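MHC class I antigen (Ctenopharyngodon idella, PDB 5H5Z) probably presents short peptides at the cell surface, in complex with beta-2-microglobulin, for recognition by T cells. Local coordinates at residues A[179-184]-A[256-261]. Numbering follows the deposited sequence. Where two conformers were deposited one is given.
Sequences VSPQVS and VEHQDK
His258 carries one end of this contact. His258 CB lies 3.5 Å from Pro181 CD, and CG is almost as near the same carbon. With CG anti to the backbone N (chi1 177°), the ring reaches past the proline toward Val179. His258 CD2 lies 3.7 Å from Pro181 CD, and His258 CE1 4.1 Å from Val179 O. At the tip, His258 NE2 comes within 3.2 Å of Val179 O, at an angle too poor for a hydrogen bond. His258 ND1 bonds to Gly205 O, and His258 NE2 bonds weakly to Tyr202 O, both in the loop 202-206; two carbonyl partners would favour a protonated ring. Gln259 CG sits 3.4 Å above one face of the His258 ring, nearer its perimeter than its centre. Pro181 CG and Val256 CG1 pass alongside each other, 3.8 Å apart. Val183 and Val256 meet tip to tip, with Val183 CG1 3.7 Å from Val256 CG2. No hydrogen bond joins the segments; they meet mainly through apolar side chains, and each is bonded to its own sheet. Both valines touch Cys196, disulfide-bonded to Cys254. Strands 182-187 and 252-258 belong to different sheets, packed across the interior of an immunoglobulin C1-set beta sandwich.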
loop_
_atom_site.group_PDB
_atom_site.type_symbol
_atom_site.label_atom_id
_atom_site.label_comp_id
_atom_site.label_asym_id
_atom_site.label_seq_id
_atom_site.Cartn_x
_atom_site.Cartn_y
_atom_site.Cartn_z
ATOM N N VAL A 179 17.827 -5.642 2.764
ATOM C CA VAL A 179 17.616 -7.065 3.016
ATOM C C VAL A 179 17.526 -7.784 1.668
ATOM O O VAL A 179 16.682 -7.449 0.830
ATOM C CB VAL A 179 16.336 -7.322 3.845
ATOM C CG1 VAL A 179 16.248 -8.785 4.254
ATOM C CG2 VAL A 179 16.299 -6.436 5.084
ATOM N N SER A 180 18.401 -8.764 1.466
ATOM C CA SER A 180 18.445 -9.504 0.204
ATOM C C SER A 180 17.251 -10.455 0.045
ATOM O O SER A 180 16.730 -10.972 1.037
ATOM C CB SER A 180 19.770 -10.259 0.066
ATOM O OG SER A 180 20.867 -9.358 0.069
ATOM N N PRO A 181 16.804 -10.673 -1.206
ATOM C CA PRO A 181 15.693 -11.608 -1.431
ATOM C C PRO A 181 16.064 -13.055 -1.130
ATOM O O PRO A 181 17.205 -13.477 -1.362
ATOM C CB PRO A 181 15.347 -11.441 -2.918
ATOM C CG PRO A 181 16.448 -10.665 -3.530
ATOM C CD PRO A 181 17.216 -9.972 -2.438
ATOM N N GLN A 182 15.105 -13.785 -0.572
ATOM C CA GLN A 182 15.188 -15.236 -0.482
ATOM C C GLN A 182 14.563 -15.774 -1.761
ATOM O O GLN A 182 13.413 -15.467 -2.066
ATOM C CB GLN A 182 14.469 -15.747 0.770
ATOM C CG GLN A 182 15.078 -15.230 2.072
ATOM C CD GLN A 182 14.294 -15.618 3.313
ATOM O OE1 GLN A 182 13.840 -14.752 4.067
ATOM N NE2 GLN A 182 14.139 -16.917 3.540
ATOM N N VAL A 183 15.330 -16.555 -2.520
ATOM C CA VAL A 183 14.934 -16.950 -3.871
ATOM C C VAL A 183 14.747 -18.457 -3.982
ATOM O O VAL A 183 15.594 -19.228 -3.521
ATOM C CB VAL A 183 15.968 -16.478 -4.925
ATOM C CG1 VAL A 183 15.538 -16.869 -6.335
ATOM C CG2 VAL A 183 16.192 -14.971 -4.836
ATOM N N SER A 184 13.630 -18.868 -4.584
ATOM C CA SER A 184 13.380 -20.280 -4.886
ATOM C C SER A 184 12.879 -20.463 -6.320
ATOM O O SER A 184 12.298 -19.544 -6.905
ATOM C CB SER A 184 12.368 -20.878 -3.902
ATOM O OG SER A 184 12.878 -20.895 -2.579
ATOM N N VAL A 256 18.076 -13.279 -10.022
ATOM C CA VAL A 256 17.433 -12.229 -9.230
ATOM C C VAL A 256 18.475 -11.204 -8.793
ATOM O O VAL A 256 19.447 -11.547 -8.106
ATOM C CB VAL A 256 16.687 -12.793 -7.997
ATOM C CG1 VAL A 256 16.031 -11.670 -7.211
ATOM C CG2 VAL A 256 15.636 -13.802 -8.424
ATOM N N GLU A 257 18.273 -9.955 -9.206
ATOM C CA GLU A 257 19.177 -8.862 -8.849
ATOM C C GLU A 257 18.524 -7.866 -7.890
ATOM O O GLU A 257 17.424 -7.376 -8.136
ATOM C CB GLU A 257 19.698 -8.140 -10.098
ATOM C CG GLU A 257 20.790 -7.117 -9.791
ATOM C CD GLU A 257 21.400 -6.489 -11.032
ATOM O OE1 GLU A 257 21.782 -5.305 -10.963
ATOM O OE2 GLU A 257 21.498 -7.168 -12.074
ATOM N N HIS A 258 19.227 -7.565 -6.801
ATOM C CA HIS A 258 18.753 -6.631 -5.783
ATOM C C HIS A 258 19.973 -5.969 -5.169
ATOM O O HIS A 258 20.919 -6.658 -4.785
ATOM C CB HIS A 258 17.955 -7.388 -4.719
ATOM C CG HIS A 258 17.471 -6.538 -3.582
ATOM N ND1 HIS A 258 16.336 -5.758 -3.662
ATOM C CD2 HIS A 258 17.945 -6.381 -2.325
ATOM C CE1 HIS A 258 16.148 -5.141 -2.509
ATOM N NE2 HIS A 258 17.109 -5.503 -1.681
ATOM N N GLN A 259 19.952 -4.638 -5.096
ATOM C CA GLN A 259 21.073 -3.864 -4.546
ATOM C C GLN A 259 22.431 -4.269 -5.146
ATOM O O GLN A 259 23.381 -4.557 -4.415
ATOM C CB GLN A 259 21.095 -3.956 -3.010
ATOM C CG GLN A 259 19.857 -3.397 -2.326
ATOM C CD GLN A 259 19.682 -1.907 -2.554
ATOM O OE1 GLN A 259 20.598 -1.119 -2.313
ATOM N NE2 GLN A 259 18.500 -1.514 -3.021
ATOM N N ASP A 260 22.497 -4.303 -6.479
ATOM C CA ASP A 260 23.735 -4.586 -7.241
ATOM C C ASP A 260 24.350 -5.971 -7.001
ATOM O O ASP A 260 25.529 -6.199 -7.303
ATOM C CB ASP A 260 24.785 -3.492 -7.006
ATOM C CG ASP A 260 24.204 -2.098 -7.099
ATOM O OD1 ASP A 260 23.577 -1.774 -8.133
ATOM O OD2 ASP A 260 24.374 -1.329 -6.126
ATOM N N LYS A 261 23.546 -6.882 -6.460
ATOM C CA LYS A 261 23.982 -8.243 -6.158
ATOM C C LYS A 261 23.005 -9.222 -6.791
ATOM O O LYS A 261 21.807 -8.939 -6.867
ATOM C CB LYS A 261 24.072 -8.454 -4.642
ATOM C CG LYS A 261 25.092 -7.551 -3.955
ATOM C CD LYS A 261 25.073 -7.690 -2.436
ATOM C CE LYS A 261 25.844 -8.916 -1.963
ATOM N NZ LYS A 261 27.315 -8.802 -2.195
#